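Local coordinates for protein phosphatidylinositol-specific phospholipase C (PDB 2PLC) that is a bacterial member of the phosphatidylinositol-specific phospholipase C family, with a TIM-barrel-type fold, at residues Asn215-Thr220 and Ala232-Val237; Thr27-Gly32 and Ile71-Ile76. All coordinates share one frame; numbering follows the deposited sequence.

Contact 1 (Asn215-Thr220 and Ala232-Val237)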
loop_
_atom_site.group_PDB
_atom_site.type_symbol
_atom_site.label_atom_id
_atom_site.label_comp_id
_atom_site.label_asym_id
_atom_site.label_seq_id
_atom_site.Cartn_x
_atom_site.Cartn_y
_atom_site.Cartn_z
ATOM N N ASN A 215 -8.729 -1.175 1.361
ATOM C CA ASN A 215 -9.429 -2.279 2.007
ATOM C C ASN A 215 -8.476 -3.263 2.710
ATOM O O ASN A 215 -7.899 -4.141 2.073
ATOM C CB ASN A 215 -10.246 -3.003 0.927
ATOM C CG ASN A 215 -11.396 -3.815 1.485
ATOM O OD1 ASN A 215 -11.559 -3.959 2.699
ATOM N ND2 ASN A 215 -12.212 -4.350 0.588
ATOM N N HIS A 216 -8.326 -3.123 4.026
ATOM C CA HIS A 216 -7.451 -4.005 4.797
ATOM C C HIS A 216 -8.014 -5.388 5.090
ATOM O O HIS A 216 -9.038 -5.527 5.761
ATOM C CB HIS A 216 -7.057 -3.353 6.123
ATOM C CG HIS A 216 -6.088 -2.225 5.971
ATOM N ND1 HIS A 216 -6.488 -0.925 5.753
ATOM C CD2 HIS A 216 -4.733 -2.206 5.975
ATOM C CE1 HIS A 216 -5.422 -0.155 5.628
ATOM N NE2 HIS A 216 -4.344 -0.907 5.758
ATOM N N ILE A 217 -7.337 -6.409 4.582
ATOM C CA ILE A 217 -7.722 -7.791 4.828
ATOM C C ILE A 217 -7.071 -8.195 6.172
ATOM O O ILE A 217 -7.568 -9.069 6.887
ATOM C CB ILE A 217 -7.171 -8.729 3.719
ATOM C CG1 ILE A 217 -7.498 -8.182 2.327
ATOM C CG2 ILE A 217 -7.697 -10.140 3.899
ATOM C CD1 ILE A 217 -8.946 -8.153 1.995
ATOM N N SER A 218 -5.977 -7.515 6.519
ATOM C CA SER A 218 -5.212 -7.765 7.740
ATOM C C SER A 218 -5.894 -7.437 9.075
ATOM O O SER A 218 -6.759 -6.565 9.152
ATOM C CB SER A 218 -3.882 -7.014 7.659
ATOM O OG SER A 218 -4.093 -5.653 7.315
ATOM N N ALA A 219 -5.455 -8.122 10.128
ATOM C CA ALA A 219 -5.982 -7.928 11.476
ATOM C C ALA A 219 -5.083 -8.611 12.513
ATOM O O ALA A 219 -4.240 -9.437 12.163
ATOM C CB ALA A 219 -7.390 -8.476 11.567
ATOM N N THR A 220 -5.252 -8.243 13.783
ATOM C CA THR A 220 -4.481 -8.830 14.882
ATOM C C THR A 220 -5.434 -9.062 16.030
ATOM O O THR A 220 -6.483 -8.427 16.112
ATOM C CB THR A 220 -3.405 -7.896 15.461
ATOM O OG1 THR A 220 -3.055 -6.885 14.512
ATOM C CG2 THR A 220 -2.174 -8.697 15.822
ATOM N N ALA A 232 -7.120 -17.713 7.112
ATOM C CA ALA A 232 -8.570 -17.852 7.041
ATOM C C ALA A 232 -9.191 -16.957 5.978
ATOM O O ALA A 232 -10.014 -17.413 5.187
ATOM C CB ALA A 232 -9.191 -17.536 8.395
ATOM N N LEU A 233 -8.722 -15.710 5.922
ATOM C CA LEU A 233 -9.251 -14.689 5.026
ATOM C C LEU A 233 -8.814 -14.550 3.572
ATOM O O LEU A 233 -9.663 -14.320 2.703
ATOM C CB LEU A 233 -9.135 -13.326 5.703
ATOM C CG LEU A 233 -10.037 -13.152 6.921
ATOM C CD1 LEU A 233 -9.564 -12.006 7.789
ATOM C CD2 LEU A 233 -11.458 -12.945 6.457
ATOM N N ASN A 234 -7.516 -14.639 3.297
ATOM C CA ASN A 234 -7.021 -14.470 1.927
ATOM C C ASN A 234 -7.727 -15.331 0.891
ATOM O O ASN A 234 -8.056 -14.854 -0.192
ATOM C CB ASN A 234 -5.508 -14.692 1.855
ATOM C CG ASN A 234 -4.722 -13.602 2.559
ATOM O OD1 ASN A 234 -5.285 -12.614 3.026
ATOM N ND2 ASN A 234 -3.408 -13.778 2.635
ATOM N N ASN A 235 -7.986 -16.588 1.234
ATOM C CA ASN A 235 -8.666 -17.508 0.327
ATOM C C ASN A 235 -10.126 -17.120 0.103
ATOM O O ASN A 235 -10.633 -17.189 -1.019
ATOM C CB ASN A 235 -8.587 -18.933 0.867
ATOM C CG ASN A 235 -7.768 -19.833 -0.020
ATOM O OD1 ASN A 235 -8.313 -20.678 -0.730
ATOM N ND2 ASN A 235 -6.449 -19.639 -0.011
ATOM N N LYS A 236 -10.796 -16.716 1.181
ATOM C CA LYS A 236 -12.189 -16.311 1.103
ATOM C C LYS A 236 -12.303 -15.093 0.202
ATOM O O LYS A 236 -13.192 -15.024 -0.646
ATOM C CB LYS A 236 -12.737 -16.003 2.494
ATOM C CG LYS A 236 -12.874 -17.231 3.365
ATOM C CD LYS A 236 -13.267 -16.881 4.799
ATOM C CE LYS A 236 -14.662 -16.302 4.879
ATOM N NZ LYS A 236 -15.668 -17.243 4.317
ATOM N N VAL A 237 -11.378 -14.150 0.375
ATOM C CA VAL A 237 -11.362 -12.933 -0.430
ATOM C C VAL A 237 -11.015 -13.255 -1.885
ATOM O O VAL A 237 -11.556 -12.653 -2.808
ATOM C CB VAL A 237 -10.365 -11.899 0.143
ATOM C CG1 VAL A 237 -10.239 -10.701 -0.792
ATOM C CG2 VAL A 237 -10.828 -11.442 1.519
#

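Contact 2 (Thr27-Gly32 and Ile71-Ile76)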
loop_
_atom_site.group_PDB
_atom_site.type_symbol
_atom_site.label_atom_id
_atom_site.label_comp_id
_atom_site.label_asym_id
_atom_site.label_seq_id
_atom_site.Cartn_x
_atom_site.Cartn_y
_atom_site.Cartn_z
ATOM N N THR A 27 4.510 -3.857 5.046
ATOM C CA THR A 27 5.401 -4.377 4.028
ATOM C C THR A 27 6.767 -4.910 4.467
ATOM O O THR A 27 7.174 -5.990 4.033
ATOM C CB THR A 27 5.620 -3.294 2.960
ATOM O OG1 THR A 27 4.343 -2.844 2.473
ATOM C CG2 THR A 27 6.466 -3.835 1.802
ATOM N N MET A 28 7.459 -4.155 5.320
ATOM C CA MET A 28 8.805 -4.512 5.775
ATOM C C MET A 28 8.942 -5.504 6.919
ATOM O O MET A 28 10.060 -5.877 7.270
ATOM C CB MET A 28 9.588 -3.248 6.144
ATOM C CG MET A 28 9.711 -2.236 5.024
ATOM S SD MET A 28 10.246 -2.979 3.470
ATOM C CE MET A 28 12.032 -3.115 3.738
ATOM N N SER A 29 7.829 -5.918 7.515
ATOM C CA SER A 29 7.889 -6.852 8.630
ATOM C C SER A 29 8.055 -8.316 8.217
ATOM O O SER A 29 7.165 -9.147 8.428
ATOM C CB SER A 29 6.673 -6.686 9.536
ATOM O OG SER A 29 6.850 -7.422 10.733
ATOM N N TYR A 30 9.189 -8.612 7.592
ATOM C CA TYR A 30 9.526 -9.971 7.166
ATOM C C TYR A 30 10.932 -10.272 7.665
ATOM O O TYR A 30 11.493 -11.331 7.403
ATOM C CB TYR A 30 9.462 -10.125 5.643
ATOM C CG TYR A 30 10.318 -9.148 4.879
ATOM C CD1 TYR A 30 11.668 -9.416 4.625
ATOM C CD2 TYR A 30 9.780 -7.949 4.408
ATOM C CE1 TYR A 30 12.458 -8.509 3.921
ATOM C CE2 TYR A 30 10.558 -7.035 3.702
ATOM C CZ TYR A 30 11.891 -7.318 3.460
ATOM O OH TYR A 30 12.643 -6.423 2.736
ATOM N N ASN A 31 11.492 -9.310 8.384
ATOM C CA ASN A 31 12.820 -9.434 8.952
ATOM C C ASN A 31 12.931 -8.354 10.022
ATOM O O ASN A 31 12.147 -7.401 10.028
ATOM C CB ASN A 31 13.880 -9.232 7.866
ATOM C CG ASN A 31 15.267 -9.652 8.315
ATOM O OD1 ASN A 31 15.422 -10.568 9.124
ATOM N ND2 ASN A 31 16.287 -8.988 7.780
ATOM N N GLY A 32 13.895 -8.510 10.925
ATOM C CA GLY A 32 14.070 -7.538 11.991
ATOM C C GLY A 32 15.147 -7.936 12.985
ATOM O O GLY A 32 15.852 -8.927 12.781
ATOM N N ILE A 71 13.376 1.761 9.472
ATOM C CA ILE A 71 12.086 1.084 9.394
ATOM C C ILE A 71 11.788 0.358 10.701
ATOM O O ILE A 71 12.609 -0.421 11.197
ATOM C CB ILE A 71 12.040 0.084 8.209
ATOM C CG1 ILE A 71 12.453 0.785 6.904
ATOM C CG2 ILE A 71 10.648 -0.517 8.075
ATOM C CD1 ILE A 71 11.745 2.103 6.643
ATOM N N TYR A 72 10.603 0.617 11.247
ATOM C CA TYR A 72 10.190 0.032 12.517
ATOM C C TYR A 72 8.793 -0.576 12.548
ATOM O O TYR A 72 7.982 -0.415 11.637
ATOM C CB TYR A 72 10.248 1.090 13.629
ATOM C CG TYR A 72 11.633 1.474 14.095
ATOM C CD1 TYR A 72 12.395 2.402 13.390
ATOM C CD2 TYR A 72 12.180 0.914 15.250
ATOM C CE1 TYR A 72 13.668 2.761 13.820
ATOM C CE2 TYR A 72 13.452 1.266 15.687
ATOM C CZ TYR A 72 14.188 2.188 14.966
ATOM O OH TYR A 72 15.451 2.529 15.382
ATOM N N HIS A 73 8.543 -1.274 13.647
ATOM C CA HIS A 73 7.267 -1.895 13.946
ATOM C C HIS A 73 7.188 -1.618 15.439
ATOM O O HIS A 73 7.517 -2.470 16.265
ATOM C CB HIS A 73 7.301 -3.394 13.680
ATOM C CG HIS A 73 6.003 -4.079 13.970
ATOM N ND1 HIS A 73 5.590 -4.391 15.248
ATOM C CD2 HIS A 73 5.013 -4.493 13.146
ATOM C CE1 HIS A 73 4.402 -4.966 15.197
ATOM N NE2 HIS A 73 4.029 -5.040 13.932
ATOM N N GLY A 74 6.816 -0.386 15.771
ATOM C CA GLY A 74 6.755 0.016 17.161
ATOM C C GLY A 74 8.190 0.149 17.644
ATOM O O GLY A 74 8.996 0.838 17.015
ATOM N N PRO A 75 8.550 -0.531 18.739
ATOM C CA PRO A 75 9.904 -0.485 19.297
ATOM C C PRO A 75 10.832 -1.488 18.614
ATOM O O PRO A 75 11.997 -1.628 18.987
ATOM C CB PRO A 75 9.668 -0.872 20.749
ATOM C CG PRO A 75 8.585 -1.906 20.622
ATOM C CD PRO A 75 7.639 -1.296 19.616
ATOM N N ILE A 76 10.297 -2.199 17.628
ATOM C CA ILE A 76 11.044 -3.217 16.907
ATOM C C ILE A 76 11.675 -2.701 15.617
ATOM O O ILE A 76 10.974 -2.246 14.712
ATOM C CB ILE A 76 10.128 -4.417 16.588
ATOM C CG1 ILE A 76 9.619 -5.035 17.889
ATOM C CG2 ILE A 76 10.862 -5.461 15.759
ATOM C CD1 ILE A 76 8.566 -6.090 17.681
#

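Contact 1 (Asn215-Thr220 and Ala232-Val237)
I217 meets the helix 226-246 through both branches of its side chain. The apolar contacts come first. CD1 of I217 faces V237 tip to tip, and CD1 lies 3.8 Å from V237 CG2. The other branch also reaches one turn earlier in the helix: I217 CG2 is 3.9 Å from L233 CB, and the two side chains run past one another antiparallel. CG2 of I217 stands opposite the backbone N, with CG1 beside it (chi1 -50°). CD1 thus goes to V237, while CG2 lies among L233, N234 and V237. L233 also sends CD1 back to the main chain, 3.7 Å from I217 O.

One contact has a polar side. N234 comes across at a slant, and its OD1 lies 3.6 Å from I217 CG2. The amide is tied elsewhere, as N234 ND2 gives a hydrogen bond to D258 O. Helix 191-207 adds I198, which touches both I217 and V237.

This is the start of the beta-alpha-beta crossover from strand 212-216 through helix 226-246 to strand 253-257. Between the two segments the contact is buried, mainly apolar packing without a hydrogen bond. The helix has a polar tie nearby, through N234 to D258.

Contact 2 (Thr27-Gly32 and Ile71-Ile76)
This contact joins the loop after strand 20-24 to a beta hairpin, in the X domain of a TIM-barrel-type phospholipase. M28 and S29 lie in that loop. They meet I71 and H73 of strand 70-73, which pairs with strand 76-78 in the hairpin. A type II' turn from H73 to I76 closes it. Its two backbone bonds are H73 N to I76 O at 2.8 Å and I76 N to H73 O at 3.1 Å. G74 takes a positive phi (72°), as the second residue of such a turn does.

The apolar part of the contact is M28 against I71. Their side chains cross at about a right angle. The branch methyl I71 CG2 sits 3.5 Å from M28 CB and 3.6 Å from M28 CG. These two carbons at the base of the M28 side chain make the contact. Beyond CG the chain bends at chi2 (-49°) and again at chi3, and the sulfur lies farther from I71. I63, L78 and A80 touch both residues and make this a small apolar cluster.

The other part is looser. S29 is the centre of an inverse gamma turn, and its side chain points toward H73. OG of S29 is anti to the backbone N (chi1 -170°), and in this rotation it reaches a partner outside the hairpin. A weak hydrogen bond links S29 OG to W36 NE1, and its stronger hydrogen bond is to A43 O.

In the fold
Contacts 1 and 2 are both buried, and each centre lies about 15 Å from the centre of the chain. Their own centres are about 20 Å apart, and they share no strand or helix. Contact 1 packs a helix on the residue that follows a strand, within one beta-alpha-beta unit. Contact 2 instead joins a loop to a hairpin 39 residues further on. Strands 20-24 and 212-216, which lead into the two loops, belong to the same parallel sheet. Neither contact has a hydrogen bond across it. Contact 1 is mainly aliphatic. Contact 2 has one apolar pair, with the S29 hydroxyl bonded outside the two segments, beside the partly exposed H73.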